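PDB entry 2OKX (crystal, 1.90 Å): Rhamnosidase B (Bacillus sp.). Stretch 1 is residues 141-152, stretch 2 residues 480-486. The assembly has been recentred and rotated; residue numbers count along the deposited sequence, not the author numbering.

Stretch 1 (141-152) SPRMACQQGFGE
Stretch 2, residues 480-486: YGLDNTF

Two segments of one chain of rhamnosidase B, more than 300 residues apart in sequence, meet over 451 Å² of summed buried surface. Stretch 1 has no regular helix or strand; backbone hydrogen bonds run from M144 N to G149 O (2.8 Å), Q148 N to A145 O (3.1 Å) and G151 N to P142 O (3.0 Å). Stretch 2 is loop, through N484 (-80/62), until a strand begins at T485 (-146/176, chi1 p). In register, M144 CA lies 4.8 Å from D483 CA, A145 CA 5.1 Å from L482 CA, and E152 CA 4.8 Å from F486 CA. The M144-A145 and L482-D483 steps run antiparallel, while G151-E152 and T485-F486 run in nearly the same direction.

P142 (phi/psi -57/142, C-gamma exo) points toward stretch 2 and sets its CB 3.7 Å from D483 OD2. The end of R143 (-71/134; chi1 t, chi2 p, chi3 t) leads away from stretch 2, and there NE and NH2 each donate to Q148 O at 2.8 Å, while NE makes a weak bond to G149 O at 3.2 Å.

The carbonyl of M144 (-66/-52) accepts the one direct hydrogen bond between the stretches, D483 N to M144 O, 2.9 Å and 161° at the hydrogen. The same oxygen receives a CA-H...O contact from L482 CA (3.5 Å), and water 1 lies 2.7 Å from both M144 O and D483 OD1, linking backbone to carboxylate. D483 is -82/78 with chi1 m. The extended M144 side chain (t, t, t) lays CG 3.9 Å from L482 CD1.

A145 (-167/164) points its methyl toward stretch 2, with CB 3.5 Å from G481 O and 4.1 Å from L482 CD1; L482 (-141/107; chi1 t, chi2 p) thus gives one methyl to both M144 and A145. G481 adopts 95/-2, where a CB would jam against the preceding carbonyl. Water 2 accepts from C146 N (3.0 Å) and donates to G481 O (2.7 Å).

C146 (-60/-26) and Q147 (-89/-23) form the turn; Q148 (-117/-159) and G149 (-89/-120) lead the chain back, while F150 (-133/147; chi1 m) points away. G151 (-89/125) brings CA to 3.4 Å from T485 O; an ideal CB here would clash with that oxygen at 2.7 Å.

At E152 (-84/160; chi1 p, chi2 m) the carbonyl takes a short CA-H...O contact, E152 O to F486 CA, 3.0 Å. Its carboxylate carbon CD sits 3.5 Å from F486 CB, with OE1 oblique to the ring; F486 is extended (-161/152, chi1 p). Water 3 donates to E152 O (3.1 Å) and lies 3.2 Å from T485 OG1.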

# COMPACT_ATOMS: atom_id res chain seq x y z
N SER A 141 6.25 10.86 16.79
CA SER A 141 5.57 11.30 15.57
C SER A 141 4.40 10.36 15.25
O SER A 141 4.37 9.22 15.71
CB SER A 141 6.56 11.38 14.40
OG SER A 141 7.02 10.10 14.01
N PRO A 142 3.44 10.83 14.45
CA PRO A 142 2.27 10.02 14.09
C PRO A 142 2.51 8.68 13.41
O PRO A 142 3.42 8.53 12.59
CB PRO A 142 1.47 10.96 13.17
CG PRO A 142 1.89 12.32 13.61
CD PRO A 142 3.37 12.15 13.79
N ARG A 143 1.69 7.69 13.78
CA ARG A 143 1.76 6.39 13.15
C ARG A 143 1.18 6.74 11.78
O ARG A 143 0.17 7.44 11.70
CB ARG A 143 0.85 5.39 13.88
CG ARG A 143 0.74 4.03 13.20
CD ARG A 143 2.05 3.26 13.23
NE ARG A 143 1.99 2.11 12.33
CZ ARG A 143 1.30 0.99 12.56
NH1 ARG A 143 0.61 0.84 13.68
NH2 ARG A 143 1.28 0.03 11.65
N MET A 144 1.82 6.29 10.72
CA MET A 144 1.38 6.61 9.37
C MET A 144 0.02 6.01 9.01
O MET A 144 -0.88 6.72 8.55
CB MET A 144 2.43 6.15 8.37
CG MET A 144 2.24 6.69 6.96
SD MET A 144 3.74 6.37 6.02
CE MET A 144 3.13 6.49 4.31
N ALA A 145 -0.12 4.71 9.23
CA ALA A 145 -1.36 4.01 8.92
C ALA A 145 -1.32 2.64 9.56
O ALA A 145 -0.24 2.17 9.96
CB ALA A 145 -1.52 3.87 7.40
N CYS A 146 -2.46 1.98 9.66
CA CYS A 146 -2.49 0.66 10.27
C CYS A 146 -1.59 -0.29 9.48
O CYS A 146 -1.06 -1.25 10.04
CB CYS A 146 -3.92 0.11 10.32
SG CYS A 146 -4.72 -0.21 8.72
N GLN A 147 -1.39 0.00 8.20
CA GLN A 147 -0.57 -0.85 7.34
C GLN A 147 0.91 -0.50 7.30
O GLN A 147 1.74 -1.36 6.99
CB GLN A 147 -1.08 -0.80 5.88
CG GLN A 147 -2.58 -1.05 5.68
CD GLN A 147 -3.39 0.23 5.71
OE1 GLN A 147 -2.89 1.29 6.08
NE2 GLN A 147 -4.66 0.13 5.32
N GLN A 148 1.25 0.73 7.64
CA GLN A 148 2.63 1.17 7.52
C GLN A 148 3.41 1.58 8.77
O GLN A 148 3.05 1.22 9.89
CB GLN A 148 2.68 2.29 6.48
CG GLN A 148 1.73 2.04 5.30
CD GLN A 148 2.17 2.76 4.04
OE1 GLN A 148 1.36 3.41 3.36
NE2 GLN A 148 3.44 2.64 3.72
N GLY A 149 4.48 2.35 8.56
CA GLY A 149 5.31 2.80 9.65
C GLY A 149 4.89 4.11 10.28
O GLY A 149 3.77 4.23 10.78
N PHE A 150 5.77 5.10 10.25
CA PHE A 150 5.48 6.40 10.86
C PHE A 150 5.82 7.60 9.97
O PHE A 150 6.78 7.55 9.20
CB PHE A 150 6.28 6.54 12.16
CG PHE A 150 5.98 5.48 13.18
CD1 PHE A 150 5.06 5.72 14.20
CD2 PHE A 150 6.61 4.25 13.13
CE1 PHE A 150 4.77 4.74 15.14
CE2 PHE A 150 6.32 3.25 14.07
CZ PHE A 150 5.40 3.50 15.08
N GLY A 151 5.03 8.66 10.11
CA GLY A 151 5.29 9.89 9.37
C GLY A 151 6.22 10.63 10.32
O GLY A 151 5.87 10.83 11.49
N GLU A 152 7.39 11.04 9.85
CA GLU A 152 8.35 11.67 10.75
C GLU A 152 8.23 13.15 11.05
O GLU A 152 7.59 13.91 10.32
CB GLU A 152 9.78 11.36 10.29
CG GLU A 152 10.35 12.25 9.16
CD GLU A 152 9.98 11.77 7.75
OE1 GLU A 152 10.71 12.13 6.80
OE2 GLU A 152 8.97 11.06 7.59
N TYR A 480 -7.79 10.38 4.61
CA TYR A 480 -8.27 9.92 5.91
C TYR A 480 -7.76 8.50 6.12
O TYR A 480 -7.94 7.65 5.25
CB TYR A 480 -9.80 9.92 5.96
CG TYR A 480 -10.44 11.25 5.62
CD1 TYR A 480 -10.30 12.35 6.48
CD2 TYR A 480 -11.15 11.42 4.44
CE1 TYR A 480 -10.87 13.58 6.16
CE2 TYR A 480 -11.72 12.64 4.11
CZ TYR A 480 -11.58 13.72 4.97
OH TYR A 480 -12.14 14.92 4.63
N GLY A 481 -7.14 8.26 7.27
CA GLY A 481 -6.60 6.95 7.56
C GLY A 481 -5.13 6.85 7.19
O GLY A 481 -4.48 5.82 7.41
N LEU A 482 -4.59 7.94 6.64
CA LEU A 482 -3.20 7.97 6.22
C LEU A 482 -2.54 9.31 6.51
O LEU A 482 -2.83 10.31 5.85
CB LEU A 482 -3.09 7.69 4.72
CG LEU A 482 -1.70 7.83 4.09
CD1 LEU A 482 -0.83 6.66 4.52
CD2 LEU A 482 -1.83 7.86 2.57
N ASP A 483 -1.66 9.34 7.51
CA ASP A 483 -0.94 10.56 7.84
C ASP A 483 0.23 10.60 6.86
O ASP A 483 1.36 10.26 7.20
CB ASP A 483 -0.43 10.52 9.28
CG ASP A 483 -1.47 10.98 10.27
OD1 ASP A 483 -2.50 10.28 10.43
OD2 ASP A 483 -1.26 12.04 10.90
N ASN A 484 -0.08 10.99 5.62
CA ASN A 484 0.89 11.05 4.52
C ASN A 484 1.70 12.33 4.66
O ASN A 484 1.72 13.18 3.77
CB ASN A 484 0.11 11.06 3.20
CG ASN A 484 0.80 10.29 2.12
OD1 ASN A 484 1.61 9.40 2.39
ND2 ASN A 484 0.47 10.60 0.87
N THR A 485 2.42 12.43 5.77
CA THR A 485 3.14 13.66 6.08
C THR A 485 4.48 13.53 6.80
O THR A 485 4.91 12.45 7.20
CB THR A 485 2.29 14.51 7.01
OG1 THR A 485 2.19 13.83 8.28
CG2 THR A 485 0.88 14.70 6.47
N PHE A 486 5.12 14.69 6.96
CA PHE A 486 6.34 14.83 7.72
C PHE A 486 6.48 16.31 8.06
O PHE A 486 5.94 17.17 7.37
CB PHE A 486 7.59 14.28 6.99
CG PHE A 486 8.16 15.19 5.92
CD1 PHE A 486 8.25 14.74 4.61
CD2 PHE A 486 8.68 16.44 6.24
CE1 PHE A 486 8.85 15.52 3.62
CE2 PHE A 486 9.28 17.23 5.26
CZ PHE A 486 9.37 16.77 3.95
O HOH W 1 -2.63 7.55 10.42
O HOH W 2 -4.90 3.60 8.97
O HOH W 3 4.48 13.80 10.48